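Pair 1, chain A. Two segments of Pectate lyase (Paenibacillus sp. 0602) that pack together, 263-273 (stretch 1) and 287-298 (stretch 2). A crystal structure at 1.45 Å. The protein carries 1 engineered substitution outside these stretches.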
# COMPACT_ATOMS: atom_id res chain seq x y z
N ILE A 263 8.40 6.85 6.58
CA ILE A 263 9.49 7.25 5.71
C ILE A 263 10.84 6.74 6.19
O ILE A 263 11.12 6.73 7.39
CB ILE A 263 9.49 8.80 5.54
CG1 ILE A 263 10.49 9.20 4.47
CG2 ILE A 263 9.81 9.55 6.84
CD1 ILE A 263 10.28 10.65 3.97
N THR A 264 11.65 6.28 5.24
CA THR A 264 13.04 5.90 5.47
C THR A 264 13.92 6.84 4.69
O THR A 264 13.70 7.04 3.49
CB THR A 264 13.32 4.47 4.97
OG1 THR A 264 12.39 3.58 5.58
CG2 THR A 264 14.75 4.04 5.28
N LEU A 265 14.94 7.39 5.36
CA LEU A 265 16.00 8.21 4.71
C LEU A 265 17.33 7.49 4.90
O LEU A 265 17.67 7.14 6.03
CB LEU A 265 16.11 9.58 5.40
CG LEU A 265 14.80 10.36 5.57
CD1 LEU A 265 15.05 11.63 6.36
CD2 LEU A 265 14.17 10.69 4.21
N HIS A 266 18.10 7.26 3.85
CA HIS A 266 19.40 6.63 4.06
C HIS A 266 20.40 6.93 2.97
O HIS A 266 20.03 7.10 1.80
CB HIS A 266 19.29 5.11 4.35
CG HIS A 266 19.06 4.27 3.15
ND1 HIS A 266 20.10 3.77 2.38
CD2 HIS A 266 17.92 3.78 2.60
CE1 HIS A 266 19.61 3.04 1.40
NE2 HIS A 266 18.28 3.03 1.51
N HIS A 267 21.68 7.01 3.37
CA HIS A 267 22.76 7.34 2.42
C HIS A 267 22.46 8.64 1.68
O HIS A 267 22.73 8.80 0.49
CB HIS A 267 23.05 6.15 1.47
CG HIS A 267 23.63 4.97 2.18
ND1 HIS A 267 22.85 4.00 2.80
CD2 HIS A 267 24.92 4.63 2.47
CE1 HIS A 267 23.62 3.14 3.43
NE2 HIS A 267 24.89 3.49 3.23
N ASN A 268 21.88 9.60 2.41
CA ASN A 268 21.64 10.94 1.88
C ASN A 268 22.59 11.93 2.50
O ASN A 268 22.99 11.77 3.67
CB ASN A 268 20.23 11.46 2.18
CG ASN A 268 19.15 10.62 1.55
OD1 ASN A 268 19.36 9.97 0.50
ND2 ASN A 268 17.98 10.62 2.19
N VAL A 269 22.94 12.95 1.74
CA VAL A 269 23.72 14.08 2.26
C VAL A 269 22.85 15.32 2.30
O VAL A 269 22.27 15.71 1.28
CB VAL A 269 24.97 14.36 1.40
CG1 VAL A 269 25.74 15.61 1.89
CG2 VAL A 269 25.89 13.15 1.37
N TYR A 270 22.73 15.93 3.49
CA TYR A 270 21.99 17.18 3.68
C TYR A 270 23.02 18.25 3.97
O TYR A 270 23.48 18.37 5.11
CB TYR A 270 21.00 17.05 4.87
CG TYR A 270 19.91 16.02 4.59
CD1 TYR A 270 18.76 16.37 3.90
CD2 TYR A 270 20.06 14.70 5.02
CE1 TYR A 270 17.79 15.42 3.58
CE2 TYR A 270 19.08 13.74 4.75
CZ TYR A 270 17.95 14.12 4.02
OH TYR A 270 16.99 13.17 3.75
N LYS A 271 23.44 18.97 2.92
CA LYS A 271 24.48 19.96 3.04
C LYS A 271 23.89 21.35 3.13
O LYS A 271 23.23 21.82 2.19
CB LYS A 271 25.42 19.87 1.84
CG LYS A 271 26.61 20.81 1.96
CD LYS A 271 27.54 20.73 0.74
CE LYS A 271 28.67 21.77 0.82
NZ LYS A 271 28.34 23.07 0.16
N ASP A 272 24.10 21.99 4.29
CA ASP A 272 23.60 23.34 4.52
C ASP A 272 22.09 23.39 4.36
O ASP A 272 21.53 24.30 3.72
CB ASP A 272 24.32 24.35 3.62
CG ASP A 272 25.82 24.33 3.86
OD1 ASP A 272 26.21 24.37 5.06
OD2 ASP A 272 26.58 24.25 2.86
N ILE A 273 21.43 22.41 4.98
CA ILE A 273 19.99 22.40 5.15
C ILE A 273 19.72 22.79 6.61
O ILE A 273 20.25 22.16 7.52
CB ILE A 273 19.41 20.98 4.85
CG1 ILE A 273 19.98 20.41 3.54
CG2 ILE A 273 17.90 21.01 4.91
CD1 ILE A 273 19.73 21.27 2.29
N ALA A 287 15.94 7.27 9.82
CA ALA A 287 17.10 7.74 9.07
C ALA A 287 18.31 6.93 9.50
O ALA A 287 18.61 6.80 10.69
CB ALA A 287 17.33 9.20 9.29
N TYR A 288 19.00 6.34 8.53
CA TYR A 288 20.26 5.67 8.81
C TYR A 288 21.32 6.04 7.80
O TYR A 288 21.03 6.28 6.63
CB TYR A 288 20.09 4.15 8.93
CG TYR A 288 19.77 3.35 7.66
CD1 TYR A 288 18.44 3.14 7.26
CD2 TYR A 288 20.79 2.75 6.89
CE1 TYR A 288 18.14 2.35 6.16
CE2 TYR A 288 20.49 1.96 5.77
CZ TYR A 288 19.17 1.79 5.40
OH TYR A 288 18.86 1.02 4.31
N ASN A 289 22.57 6.13 8.26
CA ASN A 289 23.68 6.47 7.36
C ASN A 289 23.38 7.72 6.56
O ASN A 289 23.58 7.75 5.34
CB ASN A 289 24.00 5.31 6.40
CG ASN A 289 24.62 4.08 7.09
OD1 ASN A 289 24.50 2.98 6.55
ND2 ASN A 289 25.29 4.26 8.23
N ILE A 290 22.89 8.76 7.24
CA ILE A 290 22.75 10.07 6.59
C ILE A 290 23.78 11.03 7.14
O ILE A 290 24.37 10.76 8.20
CB ILE A 290 21.31 10.68 6.70
CG1 ILE A 290 20.93 11.03 8.15
CG2 ILE A 290 20.29 9.71 6.04
CD1 ILE A 290 19.72 11.98 8.22
N ILE A 291 24.01 12.13 6.43
CA ILE A 291 24.91 13.20 6.85
C ILE A 291 24.13 14.50 6.91
O ILE A 291 23.46 14.85 5.93
CB ILE A 291 26.07 13.37 5.87
CG1 ILE A 291 26.90 12.08 5.83
CG2 ILE A 291 26.96 14.55 6.27
CD1 ILE A 291 28.01 12.14 4.82
N MET A 292 24.18 15.19 8.05
CA MET A 292 23.66 16.55 8.13
C MET A 292 24.88 17.41 8.35
O MET A 292 25.43 17.42 9.45
CB MET A 292 22.71 16.75 9.32
CG MET A 292 21.56 15.74 9.42
SD MET A 292 20.67 16.10 10.97
CE MET A 292 19.74 14.58 11.20
N ASP A 293 25.34 18.11 7.32
CA ASP A 293 26.56 18.92 7.39
C ASP A 293 26.19 20.36 7.11
O ASP A 293 26.01 20.74 5.93
CB ASP A 293 27.58 18.42 6.38
CG ASP A 293 28.89 19.12 6.48
OD1 ASP A 293 28.95 20.23 7.04
OD2 ASP A 293 29.89 18.57 6.00
N ALA A 294 26.10 21.16 8.17
CA ALA A 294 25.67 22.55 8.08
C ALA A 294 26.86 23.50 8.28
O ALA A 294 26.69 24.63 8.73
CB ALA A 294 24.56 22.85 9.13
N THR A 295 28.06 23.05 7.91
CA THR A 295 29.29 23.84 8.09
C THR A 295 29.19 25.26 7.55
O THR A 295 29.52 26.24 8.24
CB THR A 295 30.48 23.15 7.40
OG1 THR A 295 30.75 21.89 8.05
CG2 THR A 295 31.76 24.04 7.48
N ASP A 296 28.73 25.39 6.31
CA ASP A 296 28.66 26.70 5.69
C ASP A 296 27.57 27.58 6.28
O ASP A 296 27.72 28.79 6.42
CB ASP A 296 28.49 26.57 4.19
CG ASP A 296 29.48 25.60 3.58
OD1 ASP A 296 30.69 25.83 3.73
OD2 ASP A 296 29.04 24.59 2.97
N ALA A 297 26.46 26.97 6.66
CA ALA A 297 25.43 27.75 7.35
C ALA A 297 25.93 28.29 8.69
O ALA A 297 25.67 29.46 9.05
CB ALA A 297 24.19 26.91 7.55
N ARG A 298 26.68 27.46 9.42
CA ARG A 298 27.23 27.84 10.73
C ARG A 298 28.20 29.02 10.53
O ARG A 298 28.17 30.00 11.29
CB ARG A 298 27.94 26.63 11.36
CG ARG A 298 28.45 26.87 12.80
CD ARG A 298 27.31 26.95 13.72
NE ARG A 298 27.71 26.96 15.13
CZ ARG A 298 26.82 27.15 16.10
NH1 ARG A 298 25.56 27.37 15.79
NH2 ARG A 298 27.20 27.16 17.38

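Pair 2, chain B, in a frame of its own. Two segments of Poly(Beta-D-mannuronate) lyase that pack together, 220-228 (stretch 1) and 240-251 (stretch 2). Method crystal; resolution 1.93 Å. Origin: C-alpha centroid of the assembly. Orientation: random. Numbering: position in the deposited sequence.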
# COMPACT_ATOMS: atom_id res chain seq x y z
N VAL B 220 6.17 -0.11 5.22
CA VAL B 220 5.59 1.12 4.71
C VAL B 220 6.39 2.21 5.43
O VAL B 220 6.11 2.54 6.54
CB VAL B 220 4.09 1.20 4.96
CG1 VAL B 220 3.53 2.43 4.33
CG2 VAL B 220 3.42 -0.00 4.35
N ILE B 221 7.40 2.74 4.74
CA ILE B 221 8.45 3.57 5.34
C ILE B 221 8.61 4.87 4.57
O ILE B 221 8.77 4.84 3.34
CB ILE B 221 9.82 2.85 5.35
CG1 ILE B 221 9.74 1.42 5.86
CG2 ILE B 221 10.82 3.64 6.20
CD1 ILE B 221 9.11 1.32 7.21
N GLY B 222 8.58 5.99 5.28
CA GLY B 222 9.05 7.25 4.71
C GLY B 222 8.29 7.76 3.51
O GLY B 222 8.87 8.46 2.67
N ASN B 223 7.00 7.45 3.40
CA ASN B 223 6.15 7.95 2.34
C ASN B 223 5.50 9.27 2.76
O ASN B 223 5.25 9.52 3.94
CB ASN B 223 5.06 6.94 2.01
CG ASN B 223 5.62 5.62 1.54
OD1 ASN B 223 6.04 5.48 0.38
ND2 ASN B 223 5.69 4.65 2.44
N THR B 224 5.19 10.10 1.77
CA THR B 224 4.48 11.36 1.99
C THR B 224 3.13 11.29 1.28
O THR B 224 3.08 11.06 0.07
CB THR B 224 5.32 12.54 1.47
OG1 THR B 224 6.48 12.70 2.29
CG2 THR B 224 4.52 13.84 1.52
N VAL B 225 2.05 11.44 2.05
CA VAL B 225 0.69 11.32 1.53
C VAL B 225 -0.02 12.66 1.72
O VAL B 225 -0.36 13.04 2.85
CB VAL B 225 -0.10 10.19 2.22
CG1 VAL B 225 -1.48 10.10 1.64
CG2 VAL B 225 0.63 8.84 2.08
N ILE B 226 -0.29 13.35 0.61
CA ILE B 226 -0.78 14.73 0.65
C ILE B 226 -2.21 14.75 0.13
O ILE B 226 -2.49 14.32 -0.99
CB ILE B 226 0.12 15.66 -0.18
CG1 ILE B 226 1.52 15.73 0.45
CG2 ILE B 226 -0.49 17.06 -0.24
CD1 ILE B 226 2.47 16.66 -0.30
N SER B 227 -3.13 15.22 0.98
CA SER B 227 -4.51 15.54 0.59
C SER B 227 -5.20 14.39 -0.14
O SER B 227 -5.79 14.56 -1.21
CB SER B 227 -4.52 16.81 -0.28
OG SER B 227 -5.84 17.18 -0.63
N THR B 228 -5.15 13.20 0.46
CA THR B 228 -5.66 11.99 -0.19
C THR B 228 -6.74 11.34 0.65
O THR B 228 -6.57 11.17 1.87
CB THR B 228 -4.53 10.98 -0.46
OG1 THR B 228 -3.52 11.59 -1.26
CG2 THR B 228 -5.08 9.72 -1.18
N ASN B 240 3.42 -6.12 10.49
CA ASN B 240 3.70 -5.11 9.49
C ASN B 240 4.34 -3.88 10.13
O ASN B 240 4.17 -3.64 11.32
CB ASN B 240 2.44 -4.73 8.72
CG ASN B 240 2.03 -5.81 7.74
OD1 ASN B 240 2.87 -6.29 6.95
ND2 ASN B 240 0.78 -6.24 7.81
N THR B 241 5.10 -3.14 9.33
CA THR B 241 5.84 -1.98 9.81
C THR B 241 5.38 -0.74 9.05
O THR B 241 5.42 -0.71 7.81
CB THR B 241 7.35 -2.17 9.66
OG1 THR B 241 7.78 -3.25 10.50
CG2 THR B 241 8.10 -0.90 10.06
N ILE B 242 4.92 0.26 9.79
CA ILE B 242 4.46 1.52 9.23
C ILE B 242 5.20 2.60 10.00
O ILE B 242 4.87 2.88 11.15
CB ILE B 242 2.94 1.69 9.33
CG1 ILE B 242 2.26 0.52 8.61
CG2 ILE B 242 2.49 2.99 8.67
CD1 ILE B 242 0.76 0.52 8.71
N GLU B 243 6.23 3.19 9.38
CA GLU B 243 7.18 4.05 10.09
C GLU B 243 7.58 5.24 9.25
O GLU B 243 7.76 5.13 8.04
CB GLU B 243 8.45 3.29 10.49
CG GLU B 243 8.21 2.21 11.51
CD GLU B 243 9.49 1.49 11.91
OE1 GLU B 243 9.44 0.77 12.94
OE2 GLU B 243 10.49 1.58 11.17
N GLU B 244 7.74 6.38 9.93
CA GLU B 244 8.37 7.58 9.36
C GLU B 244 7.62 8.12 8.14
O GLU B 244 8.23 8.74 7.27
CB GLU B 244 9.84 7.32 9.02
CG GLU B 244 10.70 7.14 10.27
CD GLU B 244 11.95 6.31 10.01
OE1 GLU B 244 12.15 5.30 10.71
OE2 GLU B 244 12.73 6.67 9.10
N ASN B 245 6.30 7.91 8.10
CA ASN B 245 5.48 8.44 7.03
C ASN B 245 4.95 9.82 7.41
O ASN B 245 4.90 10.18 8.58
CB ASN B 245 4.29 7.52 6.72
CG ASN B 245 4.72 6.13 6.29
OD1 ASN B 245 5.12 5.93 5.14
ND2 ASN B 245 4.64 5.16 7.21
N PHE B 246 4.59 10.60 6.39
CA PHE B 246 4.01 11.92 6.58
C PHE B 246 2.66 11.94 5.90
O PHE B 246 2.56 11.71 4.69
CB PHE B 246 4.89 13.02 5.98
CG PHE B 246 6.19 13.24 6.72
CD1 PHE B 246 6.27 14.18 7.73
CD2 PHE B 246 7.34 12.55 6.34
CE1 PHE B 246 7.47 14.40 8.39
CE2 PHE B 246 8.54 12.77 7.01
CZ PHE B 246 8.60 13.71 8.03
N ILE B 247 1.61 12.21 6.66
CA ILE B 247 0.27 12.30 6.10
C ILE B 247 -0.19 13.74 6.33
O ILE B 247 -0.52 14.13 7.45
CB ILE B 247 -0.69 11.27 6.70
CG1 ILE B 247 -0.12 9.86 6.46
CG2 ILE B 247 -2.08 11.38 6.09
CD1 ILE B 247 -0.98 8.74 6.98
N PHE B 248 -0.16 14.54 5.26
CA PHE B 248 -0.61 15.94 5.28
C PHE B 248 -1.98 15.97 4.60
O PHE B 248 -2.08 16.12 3.39
CB PHE B 248 0.37 16.86 4.56
CG PHE B 248 1.74 16.89 5.17
CD1 PHE B 248 1.98 17.62 6.32
CD2 PHE B 248 2.79 16.23 4.56
CE1 PHE B 248 3.25 17.66 6.89
CE2 PHE B 248 4.07 16.27 5.13
CZ PHE B 248 4.29 17.00 6.29
N GLY B 249 -3.04 15.83 5.40
CA GLY B 249 -4.37 15.74 4.84
C GLY B 249 -4.89 17.02 4.21
O GLY B 249 -5.80 16.96 3.38
N GLU B 250 -4.34 18.17 4.58
CA GLU B 250 -4.83 19.45 4.07
C GLU B 250 -6.36 19.52 4.18
O GLU B 250 -7.04 20.04 3.29
CB GLU B 250 -4.37 19.69 2.64
CG GLU B 250 -2.87 19.89 2.52
CD GLU B 250 -2.41 20.10 1.08
OE1 GLU B 250 -1.19 20.23 0.85
OE2 GLU B 250 -3.29 20.16 0.19
N ASN B 251 -6.89 18.94 5.26
CA ASN B 251 -8.32 18.84 5.53
C ASN B 251 -9.11 18.29 4.36
O ASN B 251 -10.27 18.64 4.14
CB ASN B 251 -8.87 20.19 5.97
CG ASN B 251 -8.25 20.64 7.26
OD1 ASN B 251 -8.05 19.84 8.18
ND2 ASN B 251 -7.88 21.91 7.33
O HOH W 1 -7.29 19.35 0.77

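What backbone arrangement do the two pairs share? In each, two short parallel strands are followed by a turn and a second parallel step, and 14 central residues superpose with an RMSD of 0.4 Å. The later strands run 9° apart in pair 1 and 8° apart in pair 2. The same ladder rungs recur: A:Tyr270 N donates to A:Ile291 O at 2.8 Å, as B:Val225 N does to B:Phe246 O at 2.7 Å, and A:Asp293 N reaches A:Tyr270 O at 2.9 Å, as B:Phe248 N reaches B:Val225 O at 2.8 Å.

How is the turn between the strands held together? A:His267 and B:Gly222 match, both with positive phi, as do A:Asn289 and B:Glu244. A:Asn268 and B:Asn223 coincide almost exactly, side chains included, but face different neighbors. In pair 2, B:Asn245 OD1 accepts from both B:Asn223 N and B:Asn223 ND2, each at 3.0 Å, while B:Asn245 ND2 donates to B:Val220 O at 3.1 Å. A polar side chain thus ties the backbone of one coil to the next. Pair 1 has A:Ile290 at that place, and packing replaces the hydrogen bonds: its CG2 lies 4.2 Å from A:Leu265 CB, and its CD1 3.9 Å from A:Tyr270 CE2.

What covers the sheet just before the turn? In pair 1, A:His266 and A:Tyr288 lie side by side with ring planes 6° apart, slid so that the rings barely overlap; A:His266 CB instead sits over the tyrosine face, 3.4 Å from the ring centroid. The matching B:Ile221 and B:Glu243 make an aliphatic contact, B:Ile221 CD1 lying 3.9 Å from B:Glu243 CB. At A:His267 an imidazole receives A:Asn289 CB over one face; B:Gly222 has no side chain, and its CA approaches B:Glu244 O at 3.1 Å.

How do the later strands and their exits differ? A:Val269 CG2 meets A:Ile291 CD1 at 4.2 Å. The matching B:Thr224 and B:Phe246 lie on the same face as B:Ile226 and B:Phe248, where B:Ile226 CG1 packs 4.3 Å from B:Phe248 CD2. Pair 1 has A:Lys271 and A:Asp293 at these last two places, and its lysine turns to charge: A:Lys271 NZ forms a salt bridge with A:Asp296 OD2 at 3.3 Å. A:Asp272 OD1 also accepts from A:Ala297 N at 3.1 Å, fastening the start of a helix to the first stretch. The matching B:Ser227 uses water instead: its OG lies 3.0 Å from the oxygen of water 1, which donates to B:Glu250 O at 2.6 Å.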